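Local atomic coordinates of fibronectin type III domain-containing protein (Simiduia agarivorans, PDB entry 6P2K), a protein that probably hydrolyses xyloglucan or related beta-glucans as a family 74 glycoside hydrolase, with this chain forming its enzyme part of two seven-bladed beta-propellers and binding zinc. Residues B[322-326]-B[373-378]; B[390-395]-B[430-435]; B[663-669]-B[703-707]. The contacts are given in a common frame with arbitrary orientation. Residue numbers count along the deposited sequence, not the author numbering.

How the contacts relate
The chain forms two seven-bladed propellers in tandem, and the three contacts follow one another along it without nesting or crossing. Contact 1 closes a loop of 46 residues that holds the last blade of the first propeller, strands 336-338 to 368-373. Contact 2 follows directly, closing a loop of 34 residues. It ties strand 388-395, in the segment between the propellers, to the first blade of the second. These two contacts touch: D322 OD1 and Y393 OH are 2.6 Å apart, and strands 376-379 and 388-395 are neighbours in one sheet. Contact 3 closes 33 residues, lies about 35 Å from contact 2, centre to centre, and packs two successive blades of the second propeller.

Contact 1. Residues B[322-326]-B[373-378]; sequences DIGWD and NKYSTP
A single tyrosine hydroxyl serves two backbone groups of a tight loop. Y375 OH donates to I323 O at 2.6 Å and accepts from D326 N at 3.1 Å. Residues 322-326 are irregular. G324 has phi 69° and psi -160°, a conformation that favours glycine. An ideal CB there would lie 2.1 Å from Y375 OH, so the phenol end fits only because the side chain is missing. G324 CA is 3.2 Å from Y375 OH. The CA atoms of D322 and N373 are 5.9 Å apart, and those of G324 and S376 are 6.3 Å apart. Y375 takes chi1 73° (p), and W325 takes chi1 66° (p). The edge of the Y375 ring points to the face of the W325 five-membered ring in an offset edge-to-face pair, with centroids 5.2 Å apart and planes at 68°. W325 NE1 hydrogen-bonds to G12 O. Both segments carry Asx turns. D322 OD1 accepts from G324 N at 2.9 Å. N373 OD1 accepts from Y375 N at 2.9 Å and from S376 N at 3.0 Å. These bonds shape the turn where the chain leaves the last blade of the first beta-propeller and enters strand 376-379. N373 (chi1 t) then uses ND2 to reach D322 OD2 at 3.0 Å and S376 OG at 3.2 Å, so it joins the two segments. D322 OD1 also hydrogen-bonds to Y393 OH, and D326 OD2 hydrogen-bonds to Q355 NE2. D322 and P378 pack on N501 of a second subunit.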
loop_
_atom_site.group_PDB
_atom_site.type_symbol
_atom_site.label_atom_id
_atom_site.label_comp_id
_atom_site.label_asym_id
_atom_site.label_seq_id
_atom_site.Cartn_x
_atom_site.Cartn_y
_atom_site.Cartn_z
ATOM N N ASP B 322 28.727 16.396 -13.393
ATOM C CA ASP B 322 28.540 15.054 -12.846
ATOM C C ASP B 322 29.446 14.878 -11.633
ATOM O O ASP B 322 30.667 14.753 -11.770
ATOM C CB ASP B 322 28.833 14.001 -13.911
ATOM C CG ASP B 322 28.748 12.577 -13.374
ATOM O OD1 ASP B 322 28.089 12.359 -12.332
ATOM O OD2 ASP B 322 29.349 11.671 -13.998
ATOM N N ILE B 323 28.850 14.851 -10.440
ATOM C CA ILE B 323 29.636 14.676 -9.225
ATOM C C ILE B 323 30.115 13.244 -9.047
ATOM O O ILE B 323 30.944 12.979 -8.166
ATOM C CB ILE B 323 28.824 15.158 -8.004
ATOM C CG1 ILE B 323 29.756 15.462 -6.827
ATOM C CG2 ILE B 323 27.749 14.139 -7.628
ATOM C CD1 ILE B 323 29.167 16.401 -5.794
ATOM N N GLY B 324 29.642 12.315 -9.877
ATOM C CA GLY B 324 30.087 10.940 -9.737
ATOM C C GLY B 324 29.545 10.305 -8.466
ATOM O O GLY B 324 28.566 10.764 -7.871
ATOM N N TRP B 325 30.205 9.223 -8.041
ATOM C CA TRP B 325 29.749 8.546 -6.832
ATOM C C TRP B 325 30.133 9.308 -5.572
ATOM O O TRP B 325 29.417 9.228 -4.565
ATOM C CB TRP B 325 30.287 7.109 -6.769
ATOM C CG TRP B 325 31.787 6.948 -6.630
ATOM C CD1 TRP B 325 32.670 6.616 -7.619
ATOM C CD2 TRP B 325 32.564 7.065 -5.427
ATOM N NE1 TRP B 325 33.944 6.534 -7.113
ATOM C CE2 TRP B 325 33.907 6.808 -5.770
ATOM C CE3 TRP B 325 32.256 7.372 -4.097
ATOM C CZ2 TRP B 325 34.940 6.847 -4.833
ATOM C CZ3 TRP B 325 33.286 7.416 -3.168
ATOM C CH2 TRP B 325 34.611 7.152 -3.541
ATOM N N ASP B 326 31.234 10.059 -5.608
ATOM C CA ASP B 326 31.759 10.749 -4.429
ATOM C C ASP B 326 31.086 12.110 -4.322
ATOM O O ASP B 326 31.529 13.098 -4.911
ATOM C CB ASP B 326 33.275 10.872 -4.521
ATOM C CG ASP B 326 33.910 11.335 -3.219
ATOM O OD1 ASP B 326 33.183 11.501 -2.217
ATOM O OD2 ASP B 326 35.144 11.531 -3.202
ATOM N N ASN B 373 33.563 14.513 -15.455
ATOM C CA ASN B 373 33.972 13.489 -14.500
ATOM C C ASN B 373 34.985 12.559 -15.165
ATOM O O ASN B 373 34.664 11.889 -16.152
ATOM C CB ASN B 373 32.726 12.733 -14.024
ATOM C CG ASN B 373 33.030 11.460 -13.233
ATOM O OD1 ASN B 373 34.177 11.048 -13.054
ATOM N ND2 ASN B 373 31.966 10.828 -12.752
ATOM N N LYS B 374 36.207 12.513 -14.620
ATOM C CA LYS B 374 37.285 11.705 -15.184
ATOM C C LYS B 374 37.786 10.650 -14.202
ATOM O O LYS B 374 38.946 10.239 -14.261
ATOM C CB LYS B 374 38.447 12.589 -15.638
ATOM C CG LYS B 374 38.092 13.574 -16.745
ATOM C CD LYS B 374 37.808 12.851 -18.055
ATOM C CE LYS B 374 37.590 13.839 -19.194
ATOM N NZ LYS B 374 37.752 13.191 -20.520
ATOM N N TYR B 375 36.930 10.202 -13.285
ATOM C CA TYR B 375 37.310 9.139 -12.367
ATOM C C TYR B 375 36.336 7.974 -12.328
ATOM O O TYR B 375 36.753 6.866 -11.964
ATOM C CB TYR B 375 37.505 9.689 -10.940
ATOM C CG TYR B 375 36.243 10.074 -10.189
ATOM C CD1 TYR B 375 35.608 11.291 -10.425
ATOM C CD2 TYR B 375 35.709 9.234 -9.216
ATOM C CE1 TYR B 375 34.465 11.650 -9.732
ATOM C CE2 TYR B 375 34.566 9.583 -8.517
ATOM C CZ TYR B 375 33.950 10.792 -8.775
ATOM O OH TYR B 375 32.816 11.138 -8.072
ATOM N N SER B 376 35.075 8.166 -12.710
ATOM C CA SER B 376 34.098 7.091 -12.665
ATOM C C SER B 376 33.096 7.285 -13.793
ATOM O O SER B 376 32.937 8.387 -14.326
ATOM C CB SER B 376 33.384 7.036 -11.310
ATOM O OG SER B 376 32.820 8.293 -10.975
ATOM N N THR B 377 32.412 6.198 -14.145
ATOM C CA THR B 377 31.508 6.177 -15.288
ATOM C C THR B 377 30.107 5.800 -14.828
ATOM O O THR B 377 29.932 4.736 -14.210
ATOM C CB THR B 377 32.002 5.190 -16.344
ATOM O OG1 THR B 377 33.373 5.469 -16.648
ATOM C CG2 THR B 377 31.169 5.303 -17.618
ATOM N N PRO B 378 29.088 6.609 -15.103
ATOM C CA PRO B 378 27.733 6.252 -14.675
ATOM C C PRO B 378 27.169 5.122 -15.518
ATOM O O PRO B 378 27.453 5.008 -16.712
ATOM C CB PRO B 378 26.944 7.547 -14.891
ATOM C CG PRO B 378 27.647 8.210 -16.041
ATOM C CD PRO B 378 29.118 7.879 -15.853
#

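Contact 2. Residues B[390-395]-B[430-435]; sequences WPTYKG and VSWSNM
Segments 390-395 (extended strand) and 430-435 (short, weakly bonded strand at 431-432) run antiparallel, with end-to-end directions 138° apart. Backbone bonds come from one hydrogen-bonded pair, Y393 with W432: Y393 N to W432 O and W432 N to Y393 O are both 2.8 Å, with CA atoms 5.2 Å apart. Side-chain polar contact comes from T392 OG1 (chi1 p), which donates to S431 OG (chi1 p) at 2.8 Å. S431 OG also hydrogen-bonds to D427, and T392 OG1 to T379. Water 1 donates to P391 O at 2.7 Å and lies 3.2 Å from S433 OG. Apolar contact comes from M435 (all chi m). Its CE is 3.9 Å from the centroid of the W390 (chi1 m) five-membered ring, over the face (CH-pi). Its SD is 4.7 Å from that centroid, an oblique Met-aromatic contact. The contact joins the inter-propeller segment to the first blade of the second propeller, between strands 376-379 and 381-385, which pair with 388-395, and strand 421-425, where E424 and S433 share a backbone hydrogen bond.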
loop_
_atom_site.group_PDB
_atom_site.type_symbol
_atom_site.label_atom_id
_atom_site.label_comp_id
_atom_site.label_asym_id
_atom_site.label_seq_id
_atom_site.Cartn_x
_atom_site.Cartn_y
_atom_site.Cartn_z
ATOM N N TRP B 390 20.190 8.753 -8.383
ATOM C CA TRP B 390 21.624 8.798 -8.643
ATOM C C TRP B 390 22.064 7.533 -9.351
ATOM O O TRP B 390 21.698 6.432 -8.917
ATOM C CB TRP B 390 22.404 8.945 -7.339
ATOM C CG TRP B 390 21.886 10.034 -6.462
ATOM C CD1 TRP B 390 20.901 9.935 -5.521
ATOM C CD2 TRP B 390 22.321 11.397 -6.447
ATOM N NE1 TRP B 390 20.698 11.154 -4.920
ATOM C CE2 TRP B 390 21.557 12.068 -5.469
ATOM C CE3 TRP B 390 23.281 12.116 -7.164
ATOM C CZ2 TRP B 390 21.725 13.421 -5.192
ATOM C CZ3 TRP B 390 23.444 13.463 -6.890
ATOM C CH2 TRP B 390 22.671 14.101 -5.912
ATOM N N PRO B 391 22.848 7.639 -10.418
ATOM C CA PRO B 391 23.364 6.437 -11.070
ATOM C C PRO B 391 24.354 5.715 -10.172
ATOM O O PRO B 391 24.940 6.293 -9.254
ATOM C CB PRO B 391 24.057 6.973 -12.330
ATOM C CG PRO B 391 23.708 8.439 -12.404
ATOM C CD PRO B 391 23.390 8.869 -11.016
ATOM N N THR B 392 24.523 4.424 -10.440
ATOM C CA THR B 392 25.697 3.740 -9.928
ATOM C C THR B 392 26.874 4.016 -10.860
ATOM O O THR B 392 26.699 4.386 -12.023
ATOM C CB THR B 392 25.453 2.236 -9.799
ATOM O OG1 THR B 392 25.217 1.674 -11.098
ATOM C CG2 THR B 392 24.252 1.962 -8.901
ATOM N N TYR B 393 28.084 3.840 -10.337
ATOM C CA TYR B 393 29.288 4.242 -11.053
ATOM C C TYR B 393 30.311 3.119 -11.046
ATOM O O TYR B 393 30.561 2.505 -10.002
ATOM C CB TYR B 393 29.894 5.507 -10.436
ATOM C CG TYR B 393 29.099 6.759 -10.717
ATOM C CD1 TYR B 393 28.016 7.116 -9.920
ATOM C CD2 TYR B 393 29.423 7.582 -11.787
ATOM C CE1 TYR B 393 27.281 8.259 -10.182
ATOM C CE2 TYR B 393 28.699 8.724 -12.056
ATOM C CZ TYR B 393 27.630 9.061 -11.252
ATOM O OH TYR B 393 26.911 10.204 -11.523
ATOM N N LYS B 394 30.909 2.862 -12.206
ATOM C CA LYS B 394 32.024 1.937 -12.323
ATOM C C LYS B 394 33.315 2.717 -12.544
ATOM O O LYS B 394 33.315 3.796 -13.144
ATOM C CB LYS B 394 31.802 0.937 -13.463
ATOM C CG LYS B 394 31.739 1.548 -14.853
ATOM C CD LYS B 394 31.470 0.476 -15.894
ATOM C CE LYS B 394 31.432 1.060 -17.291
ATOM N NZ LYS B 394 31.039 0.032 -18.294
ATOM N N GLY B 395 34.418 2.161 -12.051
ATOM C CA GLY B 395 35.681 2.866 -12.098
ATOM C C GLY B 395 36.230 3.018 -13.504
ATOM O O GLY B 395 35.907 2.268 -14.427
ATOM N N VAL B 430 30.738 -4.444 -10.170
ATOM C CA VAL B 430 31.155 -3.619 -11.300
ATOM C C VAL B 430 30.901 -2.145 -11.006
ATOM O O VAL B 430 31.797 -1.304 -11.142
ATOM C CB VAL B 430 30.442 -4.071 -12.585
ATOM C CG1 VAL B 430 30.601 -3.028 -13.683
ATOM C CG2 VAL B 430 30.983 -5.417 -13.047
ATOM N N SER B 431 29.679 -1.808 -10.595
ATOM C CA SER B 431 29.292 -0.425 -10.363
ATOM C C SER B 431 28.755 -0.275 -8.948
ATOM O O SER B 431 28.219 -1.222 -8.368
ATOM C CB SER B 431 28.246 0.040 -11.375
ATOM O OG SER B 431 26.982 -0.546 -11.113
ATOM N N TRP B 432 28.892 0.935 -8.400
ATOM C CA TRP B 432 28.686 1.156 -6.976
ATOM C C TRP B 432 27.954 2.464 -6.713
ATOM O O TRP B 432 27.891 3.360 -7.560
ATOM C CB TRP B 432 30.016 1.192 -6.214
ATOM C CG TRP B 432 30.884 0.011 -6.463
ATOM C CD1 TRP B 432 31.638 -0.239 -7.577
ATOM C CD2 TRP B 432 31.092 -1.091 -5.577
ATOM N NE1 TRP B 432 32.299 -1.435 -7.437
ATOM C CE2 TRP B 432 31.985 -1.976 -6.216
ATOM C CE3 TRP B 432 30.610 -1.418 -4.305
ATOM C CZ2 TRP B 432 32.406 -3.164 -5.626
ATOM C CZ3 TRP B 432 31.029 -2.604 -3.720
ATOM C CH2 TRP B 432 31.918 -3.460 -4.381
ATOM N N SER B 433 27.423 2.561 -5.496
ATOM C CA SER B 433 26.889 3.793 -4.936
ATOM C C SER B 433 27.154 3.777 -3.438
ATOM O O SER B 433 27.040 2.732 -2.795
ATOM C CB SER B 433 25.385 3.941 -5.202
ATOM O OG SER B 433 24.869 5.092 -4.551
ATOM N N ASN B 434 27.521 4.933 -2.885
ATOM C CA ASN B 434 27.633 5.071 -1.437
ATOM C C ASN B 434 26.710 6.162 -0.905
ATOM O O ASN B 434 26.895 6.635 0.221
ATOM C CB ASN B 434 29.089 5.320 -1.021
ATOM C CG ASN B 434 29.544 6.760 -1.238
ATOM O OD1 ASN B 434 29.025 7.480 -2.088
ATOM N ND2 ASN B 434 30.525 7.183 -0.451
ATOM N N MET B 435 25.701 6.553 -1.694
ATOM C CA MET B 435 24.826 7.655 -1.305
ATOM C C MET B 435 24.043 7.344 -0.034
ATOM O O MET B 435 23.707 8.262 0.722
ATOM C CB MET B 435 23.862 7.989 -2.447
ATOM C CG MET B 435 24.526 8.561 -3.696
ATOM S SD MET B 435 25.414 10.113 -3.421
ATOM C CE MET B 435 24.081 11.188 -2.897
HETATM O O HOH W 1 25.661 7.161 -6.813
#

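Contact 3. Residues B[663-669]-B[703-707]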
loop_
_atom_site.group_PDB
_atom_site.type_symbol
_atom_site.label_atom_id
_atom_site.label_comp_id
_atom_site.label_asym_id
_atom_site.label_seq_id
_atom_site.Cartn_x
_atom_site.Cartn_y
_atom_site.Cartn_z
ATOM N N ILE B 663 53.115 -23.134 10.272
ATOM C CA ILE B 663 52.964 -23.641 8.908
ATOM C C ILE B 663 53.390 -22.619 7.858
ATOM O O ILE B 663 53.483 -22.953 6.672
ATOM C CB ILE B 663 51.524 -24.118 8.636
ATOM C CG1 ILE B 663 50.537 -22.956 8.721
ATOM C CG2 ILE B 663 51.142 -25.250 9.583
ATOM C CD1 ILE B 663 49.186 -23.261 8.098
ATOM N N PHE B 664 53.650 -21.375 8.263
ATOM C CA PHE B 664 54.203 -20.407 7.321
ATOM C C PHE B 664 54.961 -19.326 8.074
ATOM O O PHE B 664 54.428 -18.734 9.017
ATOM C CB PHE B 664 53.116 -19.773 6.445
ATOM C CG PHE B 664 53.621 -19.314 5.105
ATOM C CD1 PHE B 664 54.224 -20.210 4.236
ATOM C CD2 PHE B 664 53.508 -17.989 4.722
ATOM C CE1 PHE B 664 54.695 -19.795 3.002
ATOM C CE2 PHE B 664 53.977 -17.568 3.489
ATOM C CZ PHE B 664 54.572 -18.475 2.628
ATOM N N THR B 665 56.190 -19.069 7.646
ATOM C CA THR B 665 57.094 -18.104 8.253
ATOM C C THR B 665 57.646 -17.180 7.182
ATOM O O THR B 665 57.505 -17.443 5.983
ATOM C CB THR B 665 58.249 -18.829 8.963
ATOM O OG1 THR B 665 59.054 -19.501 7.987
ATOM C CG2 THR B 665 57.717 -19.842 9.963
ATOM N N PRO B 666 58.275 -16.068 7.580
ATOM C CA PRO B 666 58.973 -15.235 6.584
ATOM C C PRO B 666 59.992 -15.996 5.753
ATOM O O PRO B 666 60.173 -15.677 4.571
ATOM C CB PRO B 666 59.641 -14.157 7.448
ATOM C CG PRO B 666 58.740 -14.025 8.623
ATOM C CD PRO B 666 58.197 -15.403 8.893
ATOM N N ALA B 667 60.670 -16.992 6.332
ATOM C CA ALA B 667 61.614 -17.787 5.554
ATOM C C ALA B 667 60.901 -18.568 4.457
ATOM O O ALA B 667 61.393 -18.655 3.325
ATOM C CB ALA B 667 62.389 -18.731 6.471
ATOM N N ASP B 668 59.742 -19.151 4.775
ATOM C CA ASP B 668 58.963 -19.852 3.758
ATOM C C ASP B 668 58.524 -18.902 2.651
ATOM O O ASP B 668 58.530 -19.269 1.470
ATOM C CB ASP B 668 57.741 -20.520 4.387
ATOM C CG ASP B 668 58.099 -21.471 5.506
ATOM O OD1 ASP B 668 59.145 -22.144 5.406
ATOM O OD2 ASP B 668 57.324 -21.549 6.484
ATOM N N ALA B 669 58.133 -17.679 3.016
ATOM C CA ALA B 669 57.693 -16.712 2.017
ATOM C C ALA B 669 58.835 -16.317 1.086
ATOM O O ALA B 669 58.642 -16.203 -0.130
ATOM C CB ALA B 669 57.105 -15.481 2.706
ATOM N N ILE B 703 44.216 -21.931 2.324
ATOM C CA ILE B 703 44.583 -20.892 3.280
ATOM C C ILE B 703 45.346 -19.815 2.520
ATOM O O ILE B 703 46.174 -20.126 1.658
ATOM C CB ILE B 703 45.434 -21.453 4.439
ATOM C CG1 ILE B 703 44.655 -22.507 5.223
ATOM C CG2 ILE B 703 45.895 -20.337 5.367
ATOM C CD1 ILE B 703 45.528 -23.380 6.097
ATOM N N VAL B 704 45.066 -18.549 2.831
ATOM C CA VAL B 704 45.707 -17.423 2.165
ATOM C C VAL B 704 46.202 -16.438 3.218
ATOM O O VAL B 704 45.634 -16.326 4.307
ATOM C CB VAL B 704 44.747 -16.729 1.165
ATOM C CG1 VAL B 704 43.525 -16.176 1.888
ATOM C CG2 VAL B 704 45.457 -15.633 0.372
ATOM N N MET B 705 47.289 -15.740 2.893
ATOM C CA MET B 705 47.820 -14.676 3.737
ATOM C C MET B 705 48.626 -13.728 2.859
ATOM O O MET B 705 48.970 -14.049 1.718
ATOM C CB MET B 705 48.675 -15.236 4.881
ATOM C CG MET B 705 49.926 -15.982 4.432
ATOM S SD MET B 705 51.356 -14.902 4.203
ATOM C CE MET B 705 51.543 -14.228 5.851
ATOM N N SER B 706 48.940 -12.556 3.412
ATOM C CA SER B 706 49.676 -11.537 2.673
ATOM C C SER B 706 50.625 -10.806 3.611
ATOM O O SER B 706 50.194 -10.271 4.638
ATOM C CB SER B 706 48.716 -10.546 2.004
ATOM O OG SER B 706 49.381 -9.350 1.642
ATOM N N TYR B 707 51.908 -10.776 3.249
ATOM C CA TYR B 707 52.928 -10.081 4.031
ATOM C C TYR B 707 53.035 -8.637 3.554
ATOM O O TYR B 707 53.262 -8.385 2.365
ATOM C CB TYR B 707 54.277 -10.785 3.906
ATOM C CG TYR B 707 54.516 -11.855 4.948
ATOM C CD1 TYR B 707 54.459 -11.555 6.303
ATOM C CD2 TYR B 707 54.807 -13.162 4.576
ATOM C CE1 TYR B 707 54.680 -12.526 7.261
ATOM C CE2 TYR B 707 55.031 -14.142 5.527
ATOM C CZ TYR B 707 54.964 -13.818 6.868
ATOM O OH TYR B 707 55.184 -14.790 7.818
#
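This is a hydrophobic contact between two successive blades of the second propeller, with no hydrogen bond between its segments. Segment 663-669 holds the end of the outer strand 661-664 of one blade and the start of helix 666-672. Segment 703-707 lies on strand 702-709 of the next blade. The backbones stay well apart: the CA atoms of F664 and M705 are 9.3 Å apart, and those of P666 and Y707 are 8.3 Å apart. Side chains fill the gap. I703, M705 and Y707, every second residue of their strand, point toward the first segment. At one end I663 CD1 meets I703 CD1 at 4.2 Å. In the middle F664 CD2 lies 3.8 Å from M705 SD, an oblique Met-aromatic contact. At the far end Y707 lies against the helix start: its CE2 is 3.7 Å from A669 CB and its OH is 3.3 Å from P666 CD. Y707 OH hydrogen-bonds to W648 O in the blade of strand 661-664, so the ring crosses the blade boundary. Stacking of one blade's sheet on the next is how a beta-propeller builds its core. Here the strand ends in a classic beta bulge, in which I663 and F664 both face I650. The chain then turns at once into the helix. T665 is its N-cap and makes a capping box with D668: T665 N donates to D668 OD2 at 3.0 Å, and D668 N gives a weak bond to T665 OG1 at 3.3 Å. F664 also stacks on W731, and Y707 meets F690 edge-to-face.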